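Local atomic coordinates of cytosine deaminase (Klebsiella pneumoniae, PDB entry 4R85), a protein that catalyses the hydrolytic deamination of cytosine and probably of 5-methylcytosine, using an iron centre in an amidohydrolase barrel. Residues Leu47-Phe52 and Asn371-Asp376; Glu54-Leu59 and Leu205-Cys210; Val114-Asp119 and Leu144-Phe149. All blocks are in the same frame, centred on the assembly; numbering follows the deposited sequence.

Interaction 1 of 3, residues Leu47-Phe52 and Asn371-Asp376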
loop_
_atom_site.group_PDB
_atom_site.type_symbol
_atom_site.label_atom_id
_atom_site.label_comp_id
_atom_site.label_asym_id
_atom_site.label_seq_id
_atom_site.Cartn_x
_atom_site.Cartn_y
_atom_site.Cartn_z
ATOM N N LEU A 47 -2.959 -17.229 14.100
ATOM C CA LEU A 47 -3.971 -16.390 14.719
ATOM C C LEU A 47 -5.406 -16.736 14.282
ATOM O O LEU A 47 -5.687 -16.865 13.087
ATOM C CB LEU A 47 -3.644 -14.950 14.342
ATOM C CG LEU A 47 -4.178 -13.728 15.058
ATOM C CD1 LEU A 47 -3.919 -13.799 16.537
ATOM C CD2 LEU A 47 -3.494 -12.513 14.447
ATOM N N ALA A 48 -6.309 -16.896 15.248
ATOM C CA ALA A 48 -7.742 -16.955 14.957
ATOM C C ALA A 48 -8.364 -15.606 15.306
ATOM O O ALA A 48 -8.153 -15.089 16.403
ATOM C CB ALA A 48 -8.416 -18.070 15.755
ATOM N N ILE A 49 -9.118 -15.028 14.377
ATOM C CA ILE A 49 -9.742 -13.721 14.595
ATOM C C ILE A 49 -11.181 -13.750 14.113
ATOM O O ILE A 49 -11.552 -14.598 13.294
ATOM C CB ILE A 49 -9.028 -12.607 13.802
ATOM C CG1 ILE A 49 -8.941 -12.994 12.324
ATOM C CG2 ILE A 49 -7.646 -12.335 14.361
ATOM C CD1 ILE A 49 -8.551 -11.851 11.422
ATOM N N PRO A 50 -12.008 -12.829 14.621
ATOM C CA PRO A 50 -13.330 -12.661 14.016
ATOM C C PRO A 50 -13.161 -12.142 12.574
ATOM O O PRO A 50 -12.077 -11.666 12.217
ATOM C CB PRO A 50 -13.991 -11.619 14.926
ATOM C CG PRO A 50 -12.836 -10.856 15.531
ATOM C CD PRO A 50 -11.797 -11.915 15.759
ATOM N N PRO A 51 -14.206 -12.257 11.740
ATOM C CA PRO A 51 -14.036 -11.936 10.312
ATOM C C PRO A 51 -13.646 -10.487 10.066
ATOM O O PRO A 51 -13.920 -9.604 10.886
ATOM C CB PRO A 51 -15.428 -12.197 9.721
ATOM C CG PRO A 51 -16.115 -13.099 10.726
ATOM C CD PRO A 51 -15.576 -12.701 12.055
ATOM N N PHE A 52 -12.996 -10.236 8.938
ATOM C CA PHE A 52 -12.738 -8.857 8.560
ATOM C C PHE A 52 -14.068 -8.175 8.241
ATOM O O PHE A 52 -15.048 -8.838 7.885
ATOM C CB PHE A 52 -11.793 -8.785 7.362
ATOM C CG PHE A 52 -10.366 -9.138 7.692
ATOM C CD1 PHE A 52 -9.749 -10.218 7.089
ATOM C CD2 PHE A 52 -9.642 -8.380 8.604
ATOM C CE1 PHE A 52 -8.432 -10.545 7.388
ATOM C CE2 PHE A 52 -8.330 -8.699 8.907
ATOM C CZ PHE A 52 -7.724 -9.786 8.299
ATOM N N ASN A 371 -18.362 -17.325 13.624
ATOM C CA ASN A 371 -17.830 -16.669 12.447
ATOM C C ASN A 371 -16.404 -16.260 12.759
ATOM O O ASN A 371 -16.182 -15.415 13.627
ATOM C CB ASN A 371 -18.637 -15.408 12.120
ATOM C CG ASN A 371 -20.118 -15.685 11.926
ATOM O OD1 ASN A 371 -20.523 -16.814 11.652
ATOM N ND2 ASN A 371 -20.935 -14.646 12.059
ATOM N N LEU A 372 -15.441 -16.854 12.063
ATOM C CA LEU A 372 -14.039 -16.575 12.339
ATOM C C LEU A 372 -13.107 -16.989 11.201
ATOM O O LEU A 372 -13.490 -17.754 10.305
ATOM C CB LEU A 372 -13.607 -17.260 13.643
ATOM C CG LEU A 372 -13.478 -18.787 13.635
ATOM C CD1 LEU A 372 -12.559 -19.244 14.754
ATOM C CD2 LEU A 372 -14.831 -19.464 13.771
ATOM N N LEU A 373 -11.882 -16.474 11.255
ATOM C CA LEU A 373 -10.864 -16.766 10.262
ATOM C C LEU A 373 -9.624 -17.327 10.924
ATOM O O LEU A 373 -9.350 -17.060 12.100
ATOM C CB LEU A 373 -10.447 -15.491 9.522
ATOM C CG LEU A 373 -11.517 -14.554 8.969
ATOM C CD1 LEU A 373 -10.853 -13.337 8.347
ATOM C CD2 LEU A 373 -12.405 -15.265 7.956
ATOM N N ILE A 374 -8.871 -18.105 10.164
ATOM C CA ILE A 374 -7.512 -18.442 10.553
ATOM C C ILE A 374 -6.572 -17.737 9.575
ATOM O O ILE A 374 -6.637 -17.971 8.371
ATOM C CB ILE A 374 -7.275 -19.956 10.541
ATOM C CG1 ILE A 374 -8.163 -20.640 11.590
ATOM C CG2 ILE A 374 -5.798 -20.265 10.794
ATOM C CD1 ILE A 374 -8.130 -22.138 11.533
ATOM N N LEU A 375 -5.733 -16.848 10.099
ATOM C CA LEU A 375 -4.810 -16.044 9.296
ATOM C C LEU A 375 -3.422 -16.661 9.336
ATOM O O LEU A 375 -3.008 -17.164 10.374
ATOM C CB LEU A 375 -4.688 -14.643 9.878
ATOM C CG LEU A 375 -5.593 -13.481 9.527
ATOM C CD1 LEU A 375 -5.010 -12.237 10.163
ATOM C CD2 LEU A 375 -5.702 -13.318 8.010
ATOM N N ASP A 376 -2.693 -16.593 8.225
ATOM C CA ASP A 376 -1.349 -17.161 8.157
ATOM C C ASP A 376 -0.312 -16.221 8.784
ATOM O O ASP A 376 0.616 -15.760 8.114
ATOM C CB ASP A 376 -0.977 -17.482 6.708
ATOM C CG ASP A 376 0.279 -18.338 6.595
ATOM O OD1 ASP A 376 0.628 -19.041 7.573
ATOM O OD2 ASP A 376 0.911 -18.308 5.514
#
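Leu373 lies against Ile49, Pro51 and Phe52, and its side chain can be followed outward. CB packs on CG1 of Ile49 at 4.0 Å, where the two side chains cross obliquely. CG, placed beside the backbone N by chi1 of -48°, sits over CA of Pro51. From there CD1 reaches the ring of Phe52, meeting CD1 of that ring at 3.5 Å. A branched aliphatic chain suits the place, since CB, CG and CD1 each meet a different neighbour. Leu375 extends the same apolar face: its CD1 touches CD1 of Ile49 at 3.8 Å, while its CD2 comes to the edge of the Phe52 ring near CE1, the two side chains meeting tip to tip.

Beneath these groups the backbones run antiparallel, at 156° between strand directions. Ile49 and Leu373 form a hydrogen-bonded pair, N of Leu373 giving to O of Ile49 at 2.8 Å and N of Ile49 to O of Leu373 at 3.1 Å; N of Leu375 bonds to O of Leu47. The pairing lies outside the catalytic barrel proper: as in other amidohydrolases, chain from both ends of the sequence builds a small beta domain, and strand 47-57 runs on from it, past a break, to become the first barrel strand. On the other face Ala48 and Ile374 form a non-hydrogen-bonded pair, CA to CA 4.7 Å, and strand 2-7 packs there against Ala48, Leu372 and Ile374. The small methyl of Ala48 fits between the sheets.

The ladder stops after Ile49: at Pro51, where the next N-H would point to O of Asn371, the ring CD stands instead, 3.2 Å from that O. Its CG packs on CB of Asn371, whose OD1 accepts from the backbone N of His396.

Interaction 2 of 3, residues Glu54-Leu59 and Leu205-Cys210; sequences EPHIHL and LVDVHC. With FE2 (Fe (II) ion), chain H; 17E (5-methylcytosine), chain G.
His56 and His209 turn their rings to one iron by different routes. In His56, CG lies anti to the backbone N (chi1 -170°), on a CB that already points to the other strand; in His209, CG stands beside the backbone N (chi1 -82°). His58 uses the same kind of first torsion as His209, and the tips of these two side chains reach toward each other. All three rings end with NE2 on the Fe (II) ion, at 2.3 Å for NE2 of His56, 2.3 Å for NE2 of His58 and 2.4 Å for NE2 of His209.

The NE2 atoms of His56 and His209 are 3.3 Å apart, a closeness explained by the shared metal. The His58 and His209 rings meet rim to rim with planes at 63°, and NE2 of His209 lies at the edge of the His56 ring, near its plane. Imidazole suits His56 because NE2 can bind the metal while ND1 is hydrogen-bonded to OG of Ser240, a second-shell residue that also bonds to OD2 of Asp207. Deeper in the barrel the strands are too far apart to pair, their axes 10.1 Å from each other, and a water spans the gap, donating to O of Pro55 and to OD1 of Asp207 at 2.6 Å from the latter.

The ligand comes in beside the metal. Its methyl CM5 lies over one face of the His58 ring, 3.4 Å from CD2 of His58, offset toward the rim, and CD2 of His209 is near its N3. His241 and Asp308 complete the iron site. The His-X-His pair at the end of the first barrel strand, joined by histidines and an aspartate at the C-terminal ends of later strands, is the mononuclear metal centre of the amidohydrolase TIM barrel.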
loop_
_atom_site.group_PDB
_atom_site.type_symbol
_atom_site.label_atom_id
_atom_site.label_comp_id
_atom_site.label_asym_id
_atom_site.label_seq_id
_atom_site.Cartn_x
_atom_site.Cartn_y
_atom_site.Cartn_z
ATOM N N GLU A 54 -15.881 -4.890 6.052
ATOM C CA GLU A 54 -15.782 -3.826 5.067
ATOM C C GLU A 54 -16.912 -2.860 5.362
ATOM O O GLU A 54 -18.018 -3.029 4.859
ATOM C CB GLU A 54 -15.925 -4.378 3.651
ATOM C CG GLU A 54 -15.911 -3.280 2.584
ATOM C CD GLU A 54 -14.866 -2.205 2.881
ATOM O OE1 GLU A 54 -13.675 -2.433 2.571
ATOM O OE2 GLU A 54 -15.229 -1.140 3.436
ATOM N N PRO A 55 -16.643 -1.848 6.194
ATOM C CA PRO A 55 -17.718 -0.993 6.702
ATOM C C PRO A 55 -18.114 0.122 5.745
ATOM O O PRO A 55 -18.996 0.906 6.094
ATOM C CB PRO A 55 -17.099 -0.379 7.965
ATOM C CG PRO A 55 -15.631 -0.292 7.631
ATOM C CD PRO A 55 -15.333 -1.507 6.775
ATOM N N HIS A 56 -17.474 0.205 4.582
ATOM C CA HIS A 56 -17.778 1.268 3.634
ATOM C C HIS A 56 -17.294 0.934 2.226
ATOM O O HIS A 56 -16.101 1.057 1.918
ATOM C CB HIS A 56 -17.140 2.583 4.102
ATOM C CG HIS A 56 -17.595 3.779 3.331
ATOM N ND1 HIS A 56 -18.113 4.902 3.940
ATOM C CD2 HIS A 56 -17.598 4.033 2.000
ATOM C CE1 HIS A 56 -18.421 5.795 3.017
ATOM N NE2 HIS A 56 -18.128 5.285 1.835
ATOM N N ILE A 57 -18.228 0.544 1.368
ATOM C CA ILE A 57 -17.931 0.242 -0.029
ATOM C C ILE A 57 -19.147 0.642 -0.853
ATOM O O ILE A 57 -20.252 0.706 -0.312
ATOM C CB ILE A 57 -17.604 -1.260 -0.200
ATOM C CG1 ILE A 57 -17.129 -1.572 -1.623
ATOM C CG2 ILE A 57 -18.793 -2.133 0.232
ATOM C CD1 ILE A 57 -16.309 -2.862 -1.712
ATOM N N HIS A 58 -18.944 0.954 -2.136
ATOM C CA HIS A 58 -20.046 1.296 -3.028
ATOM C C HIS A 58 -20.284 0.168 -4.012
ATOM O O HIS A 58 -19.750 0.190 -5.134
ATOM C CB HIS A 58 -19.744 2.573 -3.813
ATOM C CG HIS A 58 -19.576 3.789 -2.954
ATOM N ND1 HIS A 58 -20.535 4.773 -2.866
ATOM C CD2 HIS A 58 -18.553 4.188 -2.164
ATOM C CE1 HIS A 58 -20.118 5.724 -2.052
ATOM N NE2 HIS A 58 -18.919 5.391 -1.611
ATOM N N LEU A 59 -21.091 -0.807 -3.607
ATOM C CA LEU A 59 -21.351 -1.980 -4.448
ATOM C C LEU A 59 -22.172 -1.676 -5.696
ATOM O O LEU A 59 -22.113 -2.423 -6.670
ATOM C CB LEU A 59 -22.031 -3.090 -3.645
ATOM C CG LEU A 59 -21.139 -3.762 -2.608
ATOM C CD1 LEU A 59 -21.896 -4.862 -1.885
ATOM C CD2 LEU A 59 -19.875 -4.300 -3.278
ATOM N N LEU A 205 -29.900 3.422 11.362
ATOM C CA LEU A 205 -28.543 3.885 11.602
ATOM C C LEU A 205 -28.243 5.043 10.652
ATOM O O LEU A 205 -29.025 5.323 9.746
ATOM C CB LEU A 205 -27.544 2.747 11.378
ATOM C CG LEU A 205 -27.774 1.479 12.211
ATOM C CD1 LEU A 205 -26.624 0.490 12.014
ATOM C CD2 LEU A 205 -27.914 1.840 13.684
ATOM N N VAL A 206 -27.114 5.711 10.870
ATOM C CA VAL A 206 -26.698 6.842 10.037
ATOM C C VAL A 206 -25.241 6.675 9.629
ATOM O O VAL A 206 -24.399 6.355 10.463
ATOM C CB VAL A 206 -26.833 8.169 10.816
ATOM C CG1 VAL A 206 -26.179 9.329 10.061
ATOM C CG2 VAL A 206 -28.293 8.465 11.087
ATOM N N ASP A 207 -24.943 6.874 8.349
ATOM C CA ASP A 207 -23.555 6.885 7.883
ATOM C C ASP A 207 -23.417 7.890 6.745
ATOM O O ASP A 207 -23.886 7.640 5.640
ATOM C CB ASP A 207 -23.131 5.505 7.395
ATOM C CG ASP A 207 -21.627 5.373 7.241
ATOM O OD1 ASP A 207 -21.094 4.272 7.524
ATOM O OD2 ASP A 207 -20.969 6.358 6.845
ATOM N N VAL A 208 -22.755 9.010 7.023
ATOM C CA VAL A 208 -22.761 10.164 6.134
ATOM C C VAL A 208 -21.390 10.403 5.503
ATOM O O VAL A 208 -20.368 10.357 6.195
ATOM C CB VAL A 208 -23.185 11.430 6.920
ATOM C CG1 VAL A 208 -22.970 12.687 6.093
ATOM C CG2 VAL A 208 -24.641 11.320 7.369
ATOM N N HIS A 209 -21.380 10.657 4.192
ATOM C CA HIS A 209 -20.188 11.152 3.490
ATOM C C HIS A 209 -20.013 12.594 3.918
ATOM O O HIS A 209 -20.695 13.486 3.436
ATOM C CB HIS A 209 -20.380 11.082 1.974
ATOM C CG HIS A 209 -20.125 9.724 1.402
ATOM N ND1 HIS A 209 -20.906 8.631 1.706
ATOM C CD2 HIS A 209 -19.166 9.281 0.556
ATOM C CE1 HIS A 209 -20.442 7.570 1.070
ATOM N NE2 HIS A 209 -19.388 7.940 0.364
ATOM N N CYS A 210 -19.114 12.831 4.850
ATOM C CA CYS A 210 -19.254 14.050 5.618
ATOM C C CYS A 210 -18.551 15.287 5.051
ATOM O O CYS A 210 -19.194 16.272 4.710
ATOM C CB CYS A 210 -18.884 13.794 7.076
ATOM S SG CYS A 210 -19.495 15.099 8.078
HETATM FE FE FE2 H . -17.603 6.459 -0.021
HETATM N N1 17E G . -19.142 8.974 -4.216
HETATM C C2 17E G . -18.628 9.846 -3.348
HETATM O O2 17E G . -19.293 11.020 -3.100
HETATM N N3 17E G . -17.480 9.604 -2.708
HETATM C C4 17E G . -16.805 8.464 -2.932
HETATM N N4 17E G . -15.578 8.218 -2.243
HETATM C C5 17E G . -17.304 7.520 -3.830
HETATM C C6 17E G . -18.506 7.812 -4.470
HETATM C CM5 17E G . -16.567 6.245 -4.088
HETATM O O HOH W 1 -19.906 3.333 5.394
#

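Interaction 3 of 3, residues Val114-Asp119 and Leu144-Phe149; sequences VRTHVD and LQIVAF. With 17E (5-methylcytosine), chain G.
Val147 fits between Arg115 and His117, and its two methyls divide the work. CG2 stands over the centre of the His117 ring, 3.8 Å from the centroid, as a CH-pi contact, and also presses on CG of Arg115 at 3.5 Å. CG1 meets ND1 of His117. A beta-branched valine suits a strand and offers a compact methyl pair to a flat ring.

Phe149, two residues on, has CG anti to the backbone N (chi1 171°), and its ring extends past the His117 side chain with CZ nearest the ligand. O2 of 5-methylcytosine lies at the edge of the Phe149 ring, near its plane, 3.6 Å from CZ of Phe149. Behind it, the edge of the His117 ring is turned toward the Phe149 face in an offset edge-to-face pair, planes at 88°, while the CB atoms of His117 and Phe149 touch.

At the opposite end Gln145 extends its amide to Arg115. OE1 of Gln145 is gripped side-on by NE (2.9 Å) and NH2 (2.8 Å) of Arg115, lying in the guanidinium plane; both nitrogens serve one oxygen. An amide is apt here, since OE1 accepts from Arg115 while NE2 donates to the carbonyl of Leu356; NH1 of Arg115 goes separately to OD1 of Asp207 in a salt bridge.

Five backbone hydrogen bonds, from Val114 O to Phe149 N, hold the strands in parallel register. They are the two strands of a right-handed beta-alpha-beta crossover: helix 126-137 packs on Val118 and Ile146 outside, and strands 47-57 and 174-175 flank the pair in the barrel wall.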
loop_
_atom_site.group_PDB
_atom_site.type_symbol
_atom_site.label_atom_id
_atom_site.label_comp_id
_atom_site.label_asym_id
_atom_site.label_seq_id
_atom_site.Cartn_x
_atom_site.Cartn_y
_atom_site.Cartn_z
ATOM N N VAL A 114 -20.366 -6.395 5.691
ATOM C CA VAL A 114 -20.214 -5.373 4.673
ATOM C C VAL A 114 -21.298 -4.315 4.818
ATOM O O VAL A 114 -22.462 -4.641 4.997
ATOM C CB VAL A 114 -20.343 -5.987 3.260
ATOM C CG1 VAL A 114 -20.263 -4.896 2.170
ATOM C CG2 VAL A 114 -19.289 -7.059 3.031
ATOM N N ARG A 115 -20.913 -3.048 4.736
ATOM C CA ARG A 115 -21.896 -1.980 4.637
ATOM C C ARG A 115 -21.709 -1.286 3.292
ATOM O O ARG A 115 -20.643 -0.725 3.022
ATOM C CB ARG A 115 -21.750 -0.987 5.793
ATOM C CG ARG A 115 -22.654 0.240 5.663
ATOM C CD ARG A 115 -22.453 1.197 6.839
ATOM N NE ARG A 115 -23.138 0.729 8.044
ATOM C CZ ARG A 115 -23.106 1.378 9.199
ATOM N NH1 ARG A 115 -22.407 2.504 9.291
ATOM N NH2 ARG A 115 -23.759 0.902 10.257
ATOM N N THR A 116 -22.726 -1.350 2.435
ATOM C CA THR A 116 -22.606 -0.742 1.118
ATOM C C THR A 116 -23.441 0.517 1.056
ATOM O O THR A 116 -24.550 0.556 1.582
ATOM C CB THR A 116 -23.028 -1.693 -0.036
ATOM O OG1 THR A 116 -22.778 -1.049 -1.292
ATOM C CG2 THR A 116 -24.510 -2.045 0.040
ATOM N N HIS A 117 -22.887 1.555 0.443
ATOM C CA HIS A 117 -23.679 2.721 0.085
ATOM C C HIS A 117 -24.292 2.467 -1.292
ATOM O O HIS A 117 -23.670 1.828 -2.144
ATOM C CB HIS A 117 -22.808 3.987 0.099
ATOM C CG HIS A 117 -22.278 4.312 1.461
ATOM N ND1 HIS A 117 -22.768 5.350 2.223
ATOM C CD2 HIS A 117 -21.351 3.688 2.225
ATOM C CE1 HIS A 117 -22.149 5.364 3.392
ATOM N NE2 HIS A 117 -21.285 4.367 3.418
ATOM N N VAL A 118 -25.530 2.919 -1.488
ATOM C CA VAL A 118 -26.194 2.812 -2.782
ATOM C C VAL A 118 -26.757 4.172 -3.155
ATOM O O VAL A 118 -27.472 4.775 -2.367
ATOM C CB VAL A 118 -27.371 1.820 -2.749
ATOM C CG1 VAL A 118 -27.972 1.657 -4.160
ATOM C CG2 VAL A 118 -26.919 0.494 -2.196
ATOM N N ASP A 119 -26.443 4.648 -4.358
ATOM C CA ASP A 119 -26.898 5.959 -4.807
ATOM C C ASP A 119 -28.421 5.951 -4.992
ATOM O O ASP A 119 -28.950 5.192 -5.802
ATOM C CB ASP A 119 -26.171 6.336 -6.106
ATOM C CG ASP A 119 -26.560 7.702 -6.645
ATOM O OD1 ASP A 119 -26.110 8.022 -7.770
ATOM O OD2 ASP A 119 -27.296 8.461 -5.972
ATOM N N LEU A 144 -24.936 -8.121 4.976
ATOM C CA LEU A 144 -24.869 -6.856 4.247
ATOM C C LEU A 144 -25.760 -5.774 4.854
ATOM O O LEU A 144 -26.952 -5.991 5.052
ATOM C CB LEU A 144 -25.274 -7.085 2.785
ATOM C CG LEU A 144 -25.214 -5.883 1.833
ATOM C CD1 LEU A 144 -23.778 -5.371 1.712
ATOM C CD2 LEU A 144 -25.769 -6.270 0.460
ATOM N N GLN A 145 -25.184 -4.607 5.136
ATOM C CA GLN A 145 -25.987 -3.433 5.475
ATOM C C GLN A 145 -26.064 -2.496 4.285
ATOM O O GLN A 145 -25.093 -2.337 3.551
ATOM C CB GLN A 145 -25.387 -2.682 6.658
ATOM C CG GLN A 145 -25.404 -3.492 7.940
ATOM C CD GLN A 145 -24.927 -2.685 9.135
ATOM O OE1 GLN A 145 -24.711 -1.472 9.039
ATOM N NE2 GLN A 145 -24.767 -3.355 10.272
ATOM N N ILE A 146 -27.212 -1.857 4.103
ATOM C CA ILE A 146 -27.380 -0.954 2.962
ATOM C C ILE A 146 -27.666 0.482 3.384
ATOM O O ILE A 146 -28.602 0.735 4.139
ATOM C CB ILE A 146 -28.509 -1.436 2.043
ATOM C CG1 ILE A 146 -28.122 -2.770 1.401
ATOM C CG2 ILE A 146 -28.832 -0.374 0.989
ATOM C CD1 ILE A 146 -29.304 -3.551 0.875
ATOM N N VAL A 147 -26.861 1.412 2.868
ATOM C CA VAL A 147 -27.022 2.835 3.148
ATOM C C VAL A 147 -27.698 3.562 1.976
ATOM O O VAL A 147 -27.230 3.481 0.835
ATOM C CB VAL A 147 -25.660 3.522 3.368
ATOM C CG1 VAL A 147 -25.863 4.955 3.891
ATOM C CG2 VAL A 147 -24.758 2.712 4.332
ATOM N N ALA A 148 -28.784 4.278 2.261
ATOM C CA ALA A 148 -29.380 5.186 1.279
ATOM C C ALA A 148 -28.511 6.427 1.113
ATOM O O ALA A 148 -28.583 7.363 1.906
ATOM C CB ALA A 148 -30.781 5.580 1.695
ATOM N N PHE A 149 -27.707 6.432 0.057
ATOM C CA PHE A 149 -26.688 7.449 -0.163
ATOM C C PHE A 149 -27.148 8.361 -1.296
ATOM O O PHE A 149 -27.288 7.910 -2.429
ATOM C CB PHE A 149 -25.370 6.761 -0.546
ATOM C CG PHE A 149 -24.289 7.708 -1.022
ATOM C CD1 PHE A 149 -23.909 8.800 -0.257
ATOM C CD2 PHE A 149 -23.642 7.486 -2.223
ATOM C CE1 PHE A 149 -22.912 9.664 -0.689
ATOM C CE2 PHE A 149 -22.644 8.338 -2.664
ATOM C CZ PHE A 149 -22.275 9.428 -1.900
HETATM N N1 17E G . -19.142 8.974 -4.216
HETATM C C2 17E G . -18.628 9.846 -3.348
HETATM O O2 17E G . -19.293 11.020 -3.100
HETATM N N3 17E G . -17.480 9.604 -2.708
HETATM C C4 17E G . -16.805 8.464 -2.932
HETATM N N4 17E G . -15.578 8.218 -2.243
HETATM C C5 17E G . -17.304 7.520 -3.830
HETATM C C6 17E G . -18.506 7.812 -4.470
HETATM C CM5 17E G . -16.567 6.245 -4.088
#

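Strand 47-57 belongs to interactions 1 and 2 and adjoins strand 111-119 of interaction 3. Its first half pairs in interaction 1, in the small beta domain; its later part and the residues just after supply two iron ligands in interaction 2. Interaction 1 is remote from the site, its centre about 23 Å from that of interaction 2 and 24 Å from that of interaction 3. Interactions 2 and 3 are about 6 Å apart between centres and share the pocket: CE1 of His56 packs 3.2 Å from NE2 of His117, the rings of His209 and Phe149 stack, and both contacts touch 5-methylcytosine. Interaction 3 thus lies against iron-binding His56 and His209.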